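Local structure of member of DUF4221 family (Bacteroides vulgatus, 3S9J) at residues 132-137 / 146-151; 151-154 / 159-162; 167-172 / 176-181; 182-187 / 197-202; 222-225 / 231-234. The protein is of unknown function but folds as a six-bladed beta-propeller and is probably a lipoprotein in its full-length form. One frame throughout, in Å; residues are numbered along the deposited sequence. Where two conformers were deposited one is given.

Interaction 1: 132-137 / 146-151; sequences SYYNAP and FLRQEI
The backbones of Tyr134 and Arg148 run 12.0 Å apart between their CA atoms and exchange no hydrogen bond, so the contact is made wholly by two long side chains. Tyr134 comes from an irregular loop and Arg148 from the last residue of its strand. With chi1 at 59°, the CG of Tyr134 is wedged between its own backbone N and carbonyl carbon, and the ring projects across the gap with the phenol oxygen leading. Arg148 answers with a chain extended from CG to NE, and its guanidinium plane stands nearly perpendicular to the tyrosine ring, 83° apart. Tyr134 OH lies 3.2 Å from Arg148 NH1, but the angle is poor and the pair is a close polar approach, not a hydrogen bond. The same nitrogen may instead serve Glu150: in one of two modelled conformers of that residue, Arg148 NH1 is 3.1 Å from Glu150 OE2, a salt bridge that remains doubtful. Behind it, Gln149 NE2 bonds back to Arg148 O at 3.0 Å. A glycerol, probably from the crystallisation liquor, is weakly bonded to Arg148 NH2. The contact lies near the middle of the propeller, its centre about 6 Å from the centre of the chain. Strand 144-148 pairs with strands 139-141 and 165-171, while Arg148 also leans on Phe201 of strand 201-206 in the next blade.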
# COMPACT_ATOMS: atom_id res chain seq x y z
N SER A 132 -2.68 -0.66 2.66
CA SER A 132 -2.85 -1.19 1.32
C SER A 132 -3.37 -0.13 0.36
O SER A 132 -3.38 -0.37 -0.83
CB SER A 132 -3.83 -2.39 1.35
OG SER A 132 -4.99 -2.03 2.11
N TYR A 133 -3.80 1.03 0.85
CA TYR A 133 -4.50 2.00 -0.02
C TYR A 133 -3.52 2.40 -1.13
O TYR A 133 -3.90 2.48 -2.30
CB TYR A 133 -4.94 3.20 0.81
CG TYR A 133 -6.05 4.02 0.23
CD1 TYR A 133 -7.32 3.46 0.01
CD2 TYR A 133 -5.88 5.38 0.01
CE1 TYR A 133 -8.39 4.23 -0.46
CE2 TYR A 133 -6.96 6.17 -0.48
CZ TYR A 133 -8.20 5.58 -0.70
OH TYR A 133 -9.26 6.34 -1.17
N TYR A 134 -2.25 2.59 -0.76
CA TYR A 134 -1.12 2.23 -1.63
C TYR A 134 -0.40 1.10 -0.91
O TYR A 134 -0.31 1.07 0.31
CB TYR A 134 -0.19 3.41 -1.92
CG TYR A 134 0.44 4.03 -0.68
CD1 TYR A 134 -0.23 5.00 0.05
CD2 TYR A 134 1.71 3.68 -0.28
CE1 TYR A 134 0.35 5.59 1.20
CE2 TYR A 134 2.29 4.26 0.84
CZ TYR A 134 1.63 5.19 1.57
OH TYR A 134 2.27 5.71 2.68
N ASN A 135 0.14 0.16 -1.67
CA ASN A 135 0.73 -1.00 -1.05
C ASN A 135 1.96 -0.55 -0.21
O ASN A 135 2.96 -0.05 -0.75
CB ASN A 135 1.12 -2.04 -2.07
CG ASN A 135 1.41 -3.40 -1.42
OD1 ASN A 135 0.80 -3.73 -0.41
ND2 ASN A 135 2.36 -4.14 -1.98
N ALA A 136 1.85 -0.74 1.10
CA ALA A 136 2.90 -0.38 2.05
C ALA A 136 2.79 -1.35 3.25
O ALA A 136 2.33 -1.00 4.32
CB ALA A 136 2.71 1.03 2.51
N PRO A 137 3.19 -2.59 3.04
CA PRO A 137 2.80 -3.66 3.95
C PRO A 137 3.61 -3.75 5.24
O PRO A 137 3.26 -4.56 6.10
CB PRO A 137 3.05 -4.93 3.13
CG PRO A 137 4.17 -4.53 2.21
CD PRO A 137 3.83 -3.14 1.82
N PHE A 146 9.85 -3.00 9.92
CA PHE A 146 10.39 -1.98 9.03
C PHE A 146 9.25 -1.25 8.40
O PHE A 146 8.31 -1.88 7.88
CB PHE A 146 11.20 -2.62 7.94
CG PHE A 146 12.51 -3.16 8.41
CD1 PHE A 146 12.57 -4.31 9.21
CD2 PHE A 146 13.70 -2.54 8.03
CE1 PHE A 146 13.79 -4.82 9.62
CE2 PHE A 146 14.93 -3.06 8.46
CZ PHE A 146 14.96 -4.18 9.24
N LEU A 147 9.34 0.07 8.41
CA LEU A 147 8.28 1.02 8.02
C LEU A 147 8.87 2.12 7.12
O LEU A 147 9.98 2.56 7.37
CB LEU A 147 7.74 1.77 9.25
CG LEU A 147 6.83 1.12 10.31
CD1 LEU A 147 5.73 2.08 10.70
CD2 LEU A 147 6.23 -0.16 9.85
N ARG A 148 8.06 2.64 6.21
CA ARG A 148 8.44 3.83 5.46
C ARG A 148 8.62 5.01 6.39
O ARG A 148 7.90 5.15 7.39
CB ARG A 148 7.34 4.16 4.43
CG ARG A 148 7.42 5.50 3.78
CD ARG A 148 6.41 5.59 2.62
NE ARG A 148 6.27 6.95 2.14
CZ ARG A 148 5.45 7.88 2.63
NH1 ARG A 148 4.64 7.62 3.66
NH2 ARG A 148 5.46 9.09 2.08
N GLN A 149 9.55 5.89 6.03
CA GLN A 149 9.72 7.14 6.73
C GLN A 149 9.57 8.33 5.75
O GLN A 149 9.99 8.24 4.59
CB GLN A 149 11.07 7.17 7.42
CG GLN A 149 11.10 6.20 8.60
CD GLN A 149 10.27 6.70 9.76
OE1 GLN A 149 10.70 7.58 10.52
NE2 GLN A 149 9.10 6.14 9.93
N GLU A 150 8.94 9.39 6.25
CA GLU A 150 8.73 10.61 5.47
C GLU A 150 9.87 11.61 5.75
O GLU A 150 10.77 11.35 6.56
CB GLU A 150 7.32 11.18 5.75
CG GLU A 150 6.16 10.27 5.23
CD GLU A 150 4.77 10.89 5.40
OE1 GLU A 150 4.71 12.06 5.84
OE2 GLU A 150 3.73 10.23 5.12
N ILE A 151 9.88 12.75 5.04
CA ILE A 151 10.92 13.76 5.23
C ILE A 151 10.85 14.46 6.61
O ILE A 151 9.80 14.59 7.19
CB ILE A 151 10.88 14.82 4.09
CG1 ILE A 151 9.54 15.55 4.08
CG2 ILE A 151 11.16 14.13 2.76
CD1 ILE A 151 9.43 16.70 3.09

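Interaction 2: 151-154 / 159-162; sequences ILKP and EDWP
Lys153 and Asp160 face each other within a long loop, and the lysine can be traced outward atom by atom. Its CB does not point at residues 159-162; with chi1 at 69°, CG lies between the backbone N and the carbonyl carbon, and the rest of the chain runs out extended. CG and CD serve as the span. CE is the first atom to arrive, 2.9 Å from Asp160 OD2, a very short carbon-oxygen approach on which little should be rested. NZ completes the reach with a salt bridge of 3.1 Å to Asp160 OD2, the two side chains crossing at about a right angle. The carboxylate has further partners: OD2 accepts from Lys157 N, and OD1 forms a salt bridge with Arg163. Both segments belong to the connection between strands 144-148 and 165-171, the second and third strands of one four-stranded propeller blade, and Trp161 lies in a short 3-10 segment of that connection. On the apolar side of the loop, Ile151 is 8.4 Å from Trp161 between CA atoms. Ile151 CG2, anti to the carbonyl carbon, touches the far corner of the indole, 3.6 Å from Trp161 CZ3 and 3.8 Å from CH2, approaching obliquely. The Trp161 ring also meets Tyr199, with planes at about 60°, and Phe188, while Ile195 touches both Ile151 and Trp161.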
# COMPACT_ATOMS: atom_id res chain seq x y z
N ILE A 151 9.88 12.75 5.04
CA ILE A 151 10.92 13.76 5.23
C ILE A 151 10.85 14.46 6.61
O ILE A 151 9.80 14.59 7.19
CB ILE A 151 10.88 14.82 4.09
CG1 ILE A 151 9.54 15.55 4.08
CG2 ILE A 151 11.16 14.13 2.76
CD1 ILE A 151 9.43 16.70 3.09
N LEU A 152 12.00 14.90 7.12
CA LEU A 152 12.09 15.39 8.50
C LEU A 152 12.12 16.91 8.60
O LEU A 152 12.28 17.48 9.68
CB LEU A 152 13.32 14.79 9.20
CG LEU A 152 13.23 13.30 9.57
CD1 LEU A 152 14.51 12.88 10.32
CD2 LEU A 152 11.94 12.95 10.37
N LYS A 153 11.95 17.57 7.46
CA LYS A 153 11.90 19.02 7.45
C LYS A 153 11.13 19.45 6.22
O LYS A 153 11.25 18.82 5.17
CB LYS A 153 13.30 19.62 7.48
CG LYS A 153 14.14 19.43 6.23
CD LYS A 153 15.40 20.24 6.37
CE LYS A 153 16.13 20.39 5.05
NZ LYS A 153 16.97 21.63 5.00
N PRO A 154 10.33 20.52 6.34
CA PRO A 154 9.43 20.89 5.28
C PRO A 154 10.12 21.47 4.02
O PRO A 154 9.58 21.31 2.91
CB PRO A 154 8.54 21.96 5.94
CG PRO A 154 9.42 22.60 6.94
CD PRO A 154 10.32 21.50 7.45
N GLU A 159 20.18 18.56 -1.86
CA GLU A 159 21.21 17.86 -1.11
C GLU A 159 20.63 17.01 0.01
O GLU A 159 21.28 16.08 0.48
CB GLU A 159 22.20 18.84 -0.47
CG GLU A 159 23.11 19.54 -1.48
CD GLU A 159 22.44 20.69 -2.23
OE1 GLU A 159 21.38 21.18 -1.76
OE2 GLU A 159 22.98 21.09 -3.29
N ASP A 160 19.42 17.35 0.46
CA ASP A 160 18.83 16.66 1.60
C ASP A 160 18.31 15.27 1.25
O ASP A 160 18.35 14.41 2.10
CB ASP A 160 17.71 17.51 2.19
CG ASP A 160 18.22 18.81 2.75
OD1 ASP A 160 19.27 18.77 3.42
OD2 ASP A 160 17.58 19.87 2.54
N TRP A 161 17.82 15.06 0.03
CA TRP A 161 17.18 13.78 -0.33
C TRP A 161 18.09 12.56 -0.05
O TRP A 161 17.67 11.62 0.64
CB TRP A 161 16.61 13.80 -1.77
CG TRP A 161 15.50 14.83 -1.89
CD1 TRP A 161 15.63 16.13 -2.29
CD2 TRP A 161 14.14 14.67 -1.48
NE1 TRP A 161 14.42 16.78 -2.20
CE2 TRP A 161 13.49 15.91 -1.69
CE3 TRP A 161 13.40 13.60 -0.94
CZ2 TRP A 161 12.14 16.10 -1.43
CZ3 TRP A 161 12.05 13.79 -0.67
CH2 TRP A 161 11.44 15.03 -0.90
N PRO A 162 19.35 12.59 -0.54
CA PRO A 162 20.24 11.44 -0.31
C PRO A 162 20.73 11.29 1.13
O PRO A 162 21.42 10.32 1.44
CB PRO A 162 21.44 11.70 -1.24
CG PRO A 162 21.08 12.79 -2.11
CD PRO A 162 19.94 13.55 -1.49

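Interaction 3: 167-172 / 176-181; sequences FASQDL and EVKWIP
Backbone hydrogen bonds pair Ser169 with Lys178 in both directions, Ser169 N to Lys178 O and Lys178 N to Ser169 O, each at 2.9 Å. Asp171 N gives a third bond to Glu176 O near the turn. At the other end Ile180 N reaches Phe167 O over a longer 3.1 Å. Between these bonds the strands close to 4.4 Å at the non-hydrogen-bonded pairs, measured from Ala168 CA to Trp179 CA and likewise from Gln170 CA to Val177 CA, and CA-H...O contacts such as Val177 CA to Ser169 O fill in.

Side-chain van der Waals contacts divide between two faces. On one, the Ala168 methyl lies obliquely beside Trp179, 4.1 Å from CE3, and Val177 CG2 touches the amide end of Gln170, whose NE2 bonds to Asn117 O and Gly175 O. On the other, Phe167 CB rests against Ile180 CB at 4.0 Å, and the tip of Ile180 reaches the Ser169 side chain.

Water-mediated contacts gather round Lys178, whose chain bends at chi3 (-149°) and chi4 (94°) to set NZ among three waters. One links it to Ser169 OG and Glu176 O, a second to Ser169 OG again, and the third to Asp171 OD2, which at 4.7 Å from Lys178 NZ makes no direct salt bridge. Asp171 OD1 meanwhile takes the amides of Arg173 and Thr174 in the turn. An antiparallel hairpin of this kind, strands 165-171 and 177-183, forms the outer half of a propeller blade.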
# COMPACT_ATOMS: atom_id res chain seq x y z
N PHE A 167 13.45 4.29 5.27
CA PHE A 167 12.92 3.33 6.21
C PHE A 167 13.54 3.46 7.58
O PHE A 167 14.67 3.93 7.72
CB PHE A 167 13.19 1.91 5.70
CG PHE A 167 12.37 1.55 4.50
CD1 PHE A 167 11.11 0.97 4.65
CD2 PHE A 167 12.85 1.79 3.22
CE1 PHE A 167 10.36 0.63 3.54
CE2 PHE A 167 12.08 1.46 2.12
CZ PHE A 167 10.85 0.88 2.28
N ALA A 168 12.79 3.04 8.58
CA ALA A 168 13.27 2.85 9.93
C ALA A 168 12.70 1.54 10.42
O ALA A 168 11.70 1.07 9.89
CB ALA A 168 12.85 3.97 10.83
N SER A 169 13.35 0.93 11.42
CA SER A 169 12.83 -0.30 12.01
C SER A 169 12.70 -0.13 13.50
O SER A 169 13.35 0.72 14.08
CB SER A 169 13.73 -1.49 11.70
OG SER A 169 14.97 -1.40 12.42
N GLN A 170 11.81 -0.91 14.09
CA GLN A 170 11.67 -0.96 15.53
C GLN A 170 11.78 -2.39 16.01
O GLN A 170 11.12 -3.30 15.48
CB GLN A 170 10.32 -0.34 15.96
CG GLN A 170 10.18 -0.32 17.48
CD GLN A 170 9.10 0.57 17.96
OE1 GLN A 170 7.97 0.55 17.42
NE2 GLN A 170 9.40 1.36 18.97
N ASP A 171 12.61 -2.60 17.02
CA ASP A 171 12.84 -3.92 17.57
C ASP A 171 11.63 -4.27 18.41
O ASP A 171 11.27 -3.55 19.33
CB ASP A 171 14.13 -3.91 18.39
CG ASP A 171 14.54 -5.28 18.82
OD1 ASP A 171 13.83 -5.86 19.65
OD2 ASP A 171 15.52 -5.82 18.29
N LEU A 172 11.01 -5.42 18.12
CA LEU A 172 9.79 -5.81 18.83
C LEU A 172 10.05 -6.37 20.24
O LEU A 172 9.13 -6.59 21.01
CB LEU A 172 9.03 -6.82 17.97
CG LEU A 172 8.56 -6.28 16.61
CD1 LEU A 172 8.05 -7.41 15.72
CD2 LEU A 172 7.49 -5.18 16.81
N GLU A 176 13.76 -0.41 20.44
CA GLU A 176 14.77 0.47 19.85
C GLU A 176 14.43 0.72 18.39
O GLU A 176 14.17 -0.21 17.64
CB GLU A 176 16.18 -0.13 19.98
CG GLU A 176 17.24 0.74 19.35
CD GLU A 176 18.65 0.27 19.65
OE1 GLU A 176 18.84 -0.57 20.55
OE2 GLU A 176 19.61 0.78 18.99
N VAL A 177 14.46 1.98 18.00
CA VAL A 177 14.27 2.39 16.59
C VAL A 177 15.65 2.61 15.96
O VAL A 177 16.54 3.20 16.58
CB VAL A 177 13.39 3.65 16.49
CG1 VAL A 177 13.36 4.18 15.02
CG2 VAL A 177 11.94 3.35 16.98
N LYS A 178 15.83 2.08 14.75
CA LYS A 178 17.05 2.27 13.98
C LYS A 178 16.69 2.87 12.63
O LYS A 178 15.69 2.50 12.02
CB LYS A 178 17.74 0.94 13.69
CG LYS A 178 18.10 0.13 14.91
CD LYS A 178 18.90 -1.10 14.51
CE LYS A 178 18.64 -2.28 15.46
NZ LYS A 178 17.57 -3.17 14.97
N TRP A 179 17.52 3.79 12.16
CA TRP A 179 17.38 4.29 10.79
C TRP A 179 18.04 3.25 9.88
O TRP A 179 19.13 2.76 10.19
CB TRP A 179 18.16 5.58 10.57
CG TRP A 179 17.65 6.82 11.22
CD1 TRP A 179 18.33 7.60 12.13
CD2 TRP A 179 16.41 7.47 10.98
NE1 TRP A 179 17.57 8.69 12.47
CE2 TRP A 179 16.39 8.65 11.78
CE3 TRP A 179 15.31 7.20 10.14
CZ2 TRP A 179 15.31 9.53 11.79
CZ3 TRP A 179 14.25 8.07 10.16
CH2 TRP A 179 14.25 9.23 10.98
N ILE A 180 17.42 2.94 8.77
CA ILE A 180 17.93 1.96 7.83
C ILE A 180 18.65 2.73 6.72
O ILE A 180 18.11 3.73 6.24
CB ILE A 180 16.79 1.12 7.25
CG1 ILE A 180 15.97 0.51 8.41
CG2 ILE A 180 17.34 0.03 6.34
CD1 ILE A 180 16.80 -0.29 9.43
N PRO A 181 19.88 2.32 6.35
CA PRO A 181 20.67 3.14 5.41
C PRO A 181 20.26 2.96 3.92
O PRO A 181 21.06 2.59 3.05
CB PRO A 181 22.10 2.68 5.69
CG PRO A 181 21.95 1.25 6.11
CD PRO A 181 20.68 1.20 6.90
O HOH W 1 15.21 -1.58 15.28
O HOH W 2 16.83 -3.40 12.10
O HOH W 3 17.71 -4.97 17.06

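Interaction 4: 182-187 / 197-202; sequences IFYPPI and GGYGFS. With FMT (formic acid), chain F.
Tyr184, its CG anti to the carbonyl carbon (chi1 -82°), meets Tyr199 and Phe201, which both hold CG between backbone N and carbonyl carbon (chi1 61° and 66°). These rotations turn both rings toward the tyrosine. Tyr184 CE2 lies 4.0 Å from Tyr199 CD2, the two side chains crossing at a slant, whereas Tyr184 OH comes to the edge of the Phe201 ring, near its plane and 3.8 Å from CE1. Tyr199 O sits at the rim of the Tyr184 ring, and a water bridges the two residues, donating to Tyr184 OH and to Tyr199 O at 2.8 Å each. The phenol also bonds to Gln149 O. Replacing Tyr184 by an alanine would probably open a gap beside Phe201 and leave Gln149 O and the bridging water without their phenol partner. On the far side of the loop a formic acid, probably from the crystallisation liquor, is gripped by Gly198 N to O1 and Gly200 N to O2, both 2.9 Å. The contact joins two blades: Tyr184 directly follows strand 177-183, an edge strand of its sheet, and Phe201 opens strand 201-206, packing on Met166 of strand 165-171 and Cys214 of strand 211-216.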
# COMPACT_ATOMS: atom_id res chain seq x y z
N ILE A 182 18.98 3.24 3.67
CA ILE A 182 18.37 3.29 2.36
C ILE A 182 17.80 4.68 2.27
O ILE A 182 16.92 5.04 3.05
CB ILE A 182 17.23 2.28 2.22
CG1 ILE A 182 17.75 0.84 2.36
CG2 ILE A 182 16.48 2.43 0.85
CD1 ILE A 182 16.56 -0.17 2.49
N PHE A 183 18.33 5.47 1.35
CA PHE A 183 18.08 6.91 1.29
C PHE A 183 17.21 7.26 0.07
O PHE A 183 17.19 6.55 -0.93
CB PHE A 183 19.40 7.64 1.23
CG PHE A 183 20.23 7.45 2.48
CD1 PHE A 183 19.98 8.23 3.61
CD2 PHE A 183 21.20 6.46 2.55
CE1 PHE A 183 20.72 8.05 4.77
CE2 PHE A 183 21.94 6.28 3.71
CZ PHE A 183 21.69 7.07 4.82
N TYR A 184 16.53 8.39 0.15
CA TYR A 184 15.75 8.85 -0.99
C TYR A 184 16.71 9.14 -2.16
O TYR A 184 17.81 9.62 -1.96
CB TYR A 184 14.98 10.12 -0.64
CG TYR A 184 13.70 9.88 0.08
CD1 TYR A 184 13.67 9.69 1.46
CD2 TYR A 184 12.50 9.84 -0.61
CE1 TYR A 184 12.46 9.45 2.15
CE2 TYR A 184 11.29 9.60 0.06
CZ TYR A 184 11.27 9.43 1.44
OH TYR A 184 10.06 9.21 2.08
N PRO A 185 16.29 8.79 -3.37
CA PRO A 185 17.14 8.97 -4.53
C PRO A 185 17.19 10.46 -4.93
O PRO A 185 16.26 11.22 -4.61
CB PRO A 185 16.45 8.13 -5.60
CG PRO A 185 15.02 8.08 -5.21
CD PRO A 185 15.02 8.12 -3.70
N PRO A 186 18.27 10.87 -5.60
CA PRO A 186 18.44 12.29 -5.98
C PRO A 186 17.67 12.64 -7.25
O PRO A 186 18.27 13.09 -8.24
CB PRO A 186 19.96 12.40 -6.20
CG PRO A 186 20.33 11.05 -6.74
CD PRO A 186 19.46 10.07 -5.96
N ILE A 187 16.36 12.45 -7.20
CA ILE A 187 15.49 12.66 -8.37
C ILE A 187 14.46 13.76 -8.14
O ILE A 187 13.52 13.88 -8.92
CB ILE A 187 14.78 11.34 -8.79
CG1 ILE A 187 13.82 10.83 -7.70
CG2 ILE A 187 15.81 10.28 -9.15
CD1 ILE A 187 13.13 9.47 -8.02
N GLY A 197 3.28 17.37 -1.88
CA GLY A 197 3.35 15.89 -2.07
C GLY A 197 4.30 15.64 -3.23
O GLY A 197 5.03 16.55 -3.63
N GLY A 198 4.27 14.43 -3.80
CA GLY A 198 5.06 14.14 -5.00
C GLY A 198 6.22 13.18 -4.78
O GLY A 198 6.81 12.69 -5.73
N TYR A 199 6.53 12.88 -3.51
CA TYR A 199 7.69 12.02 -3.21
C TYR A 199 7.26 10.68 -2.61
O TYR A 199 8.07 9.96 -2.06
CB TYR A 199 8.69 12.73 -2.28
CG TYR A 199 8.16 13.12 -0.94
CD1 TYR A 199 7.52 14.34 -0.76
CD2 TYR A 199 8.31 12.29 0.17
CE1 TYR A 199 7.01 14.71 0.47
CE2 TYR A 199 7.80 12.67 1.41
CZ TYR A 199 7.15 13.88 1.55
OH TYR A 199 6.64 14.30 2.75
N GLY A 200 6.00 10.32 -2.81
CA GLY A 200 5.48 9.07 -2.30
C GLY A 200 6.05 7.87 -3.03
O GLY A 200 6.46 7.95 -4.21
N PHE A 201 6.02 6.74 -2.33
CA PHE A 201 6.35 5.46 -2.95
C PHE A 201 5.57 4.33 -2.34
O PHE A 201 5.14 4.41 -1.19
CB PHE A 201 7.85 5.14 -2.87
CG PHE A 201 8.39 4.92 -1.47
CD1 PHE A 201 8.85 5.98 -0.70
CD2 PHE A 201 8.52 3.64 -0.96
CE1 PHE A 201 9.40 5.78 0.56
CE2 PHE A 201 9.06 3.42 0.31
CZ PHE A 201 9.49 4.48 1.07
N SER A 202 5.40 3.28 -3.13
CA SER A 202 4.86 2.01 -2.68
C SER A 202 6.01 1.03 -2.58
O SER A 202 7.07 1.22 -3.19
CB SER A 202 3.79 1.53 -3.69
OG SER A 202 3.30 0.21 -3.43
C FMT F . 2.64 11.48 -3.42
O1 FMT F . 2.34 12.51 -2.82
O2 FMT F . 3.62 11.40 -4.15
O HOH W 4 7.72 8.89 0.50

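Interaction 5: 222-225 / 231-234; sequences LMVT and IRWY
The beta hairpin of residues 222-225 and 231-234 supplies the two outer strands of a propeller blade, the paired strands running antiparallel at 146°. Leu222 pairs with Tyr234, and Val224 with Arg232, each through two backbone hydrogen bonds of 2.8 to 2.9 Å between N and O. On the face holding Met223 and Trp233, Met223, present as selenomethionine, lays its CG over the six-membered ring of the indole, 3.8 Å from the centroid and 16° off the normal, a CH-pi contact. With CG anti to the backbone N (chi1 -166°), the chain passes across the ring, and SE adds an oblique Met-aromatic contact. Ile231 CG2 shares that ring face and presses on Met223 CG at 3.3 Å, tighter than usual van der Waals contact. The opposite face carries Leu222, Val224, Arg232 and Tyr234. Val224 CG2 meets the ring edge of Tyr234, 3.6 Å from CD2, and Arg232 NE donates an almost straight bond of 2.9 Å to Tyr234 OH, which lies in the guanidinium plane. Without the phenol, as with an alanine at Tyr234, Arg232 NE is likely to lose its oxygen acceptor, the side of Val224 to be bared and Phe313 to be left without its stacking partner. Arg232 NH2 forms a salt bridge with Asp226 in the turn and touches Val224 CG1. Toward that turn, Ile231 CD1 comes to 3.7 Å from Thr225 CB.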
# COMPACT_ATOMS: atom_id res chain seq x y z
N LEU A 222 12.01 1.01 -10.77
CA LEU A 222 11.92 0.39 -9.45
C LEU A 222 13.30 0.29 -8.80
O LEU A 222 14.30 0.03 -9.47
CB LEU A 222 11.34 -1.02 -9.55
CG LEU A 222 9.91 -1.17 -10.05
CD1 LEU A 222 9.60 -2.67 -10.22
CD2 LEU A 222 8.94 -0.47 -9.06
N MSE A 223 13.31 0.43 -7.48
CA MSE A 223 14.50 0.34 -6.66
C MSE A 223 14.45 -0.97 -5.92
O MSE A 223 13.41 -1.32 -5.34
CB MSE A 223 14.47 1.49 -5.65
CG MSE A 223 15.74 1.76 -4.94
SE MSE A 223 15.35 2.95 -3.46
CE MSE A 223 14.99 1.58 -2.18
N VAL A 224 15.55 -1.72 -5.95
CA VAL A 224 15.60 -3.04 -5.35
C VAL A 224 16.85 -3.19 -4.49
O VAL A 224 17.93 -2.74 -4.87
CB VAL A 224 15.59 -4.15 -6.43
CG1 VAL A 224 15.72 -5.57 -5.80
CG2 VAL A 224 14.38 -4.01 -7.35
N THR A 225 16.70 -3.82 -3.33
CA THR A 225 17.85 -4.14 -2.50
C THR A 225 17.63 -5.46 -1.77
O THR A 225 16.54 -5.74 -1.32
CB THR A 225 18.17 -3.02 -1.46
OG1 THR A 225 19.35 -3.39 -0.70
CG2 THR A 225 17.04 -2.77 -0.55
N ILE A 231 21.68 -0.80 -3.63
CA ILE A 231 20.53 -0.55 -4.47
C ILE A 231 20.78 -0.88 -5.94
O ILE A 231 21.87 -0.60 -6.47
CB ILE A 231 20.17 0.96 -4.40
CG1 ILE A 231 19.90 1.41 -2.96
CG2 ILE A 231 18.98 1.28 -5.27
CD1 ILE A 231 19.03 0.50 -2.22
N ARG A 232 19.77 -1.47 -6.58
CA ARG A 232 19.74 -1.69 -8.02
C ARG A 232 18.45 -1.08 -8.58
O ARG A 232 17.43 -1.04 -7.90
CB ARG A 232 19.75 -3.20 -8.35
CG ARG A 232 21.02 -3.90 -7.96
CD ARG A 232 21.05 -5.34 -8.49
NE ARG A 232 19.91 -6.20 -8.12
CZ ARG A 232 19.67 -6.66 -6.89
NH1 ARG A 232 20.43 -6.32 -5.86
NH2 ARG A 232 18.64 -7.47 -6.68
N TRP A 233 18.51 -0.62 -9.83
CA TRP A 233 17.35 0.01 -10.45
C TRP A 233 16.95 -0.76 -11.70
O TRP A 233 17.82 -1.20 -12.46
CB TRP A 233 17.66 1.46 -10.82
CG TRP A 233 17.94 2.34 -9.64
CD1 TRP A 233 19.15 2.59 -9.08
CD2 TRP A 233 16.98 3.07 -8.89
NE1 TRP A 233 19.01 3.45 -8.02
CE2 TRP A 233 17.68 3.76 -7.89
CE3 TRP A 233 15.59 3.22 -8.97
CZ2 TRP A 233 17.04 4.58 -6.96
CZ3 TRP A 233 14.95 4.05 -8.05
CH2 TRP A 233 15.68 4.72 -7.06
N TYR A 234 15.64 -0.93 -11.88
CA TYR A 234 15.08 -1.62 -13.03
C TYR A 234 13.96 -0.80 -13.65
O TYR A 234 13.10 -0.27 -12.95
CB TYR A 234 14.51 -2.97 -12.63
CG TYR A 234 15.52 -3.92 -12.07
CD1 TYR A 234 16.30 -4.71 -12.91
CD2 TYR A 234 15.69 -4.06 -10.70
CE1 TYR A 234 17.23 -5.59 -12.41
CE2 TYR A 234 16.63 -4.95 -10.19
CZ TYR A 234 17.39 -5.70 -11.05
OH TYR A 234 18.30 -6.60 -10.54

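How the interactions relate
Interactions 1 to 5 follow one another along the chain through two successive blades of the propeller. Interactions 1 and 2 overlap at Ile151, with centres about 17 Å apart, and lead from near the middle of the molecule to the loop joining strands 144-148 and 165-171. Interaction 3 is the outer hairpin of that same sheet, reached from interaction 1 through Leu147 N bonding to Ala168 O. Interaction 4 bridges to the next blade and lies about 10 Å from interaction 2 between centres, Trp161 O touching Tyr184 CB. Interaction 5 is the second blade's outer hairpin, pressed on Ile182 and Pro185 of interaction 4. Interactions 2, 3 and 5 thus lie within single blades, and interaction 4 joins the two.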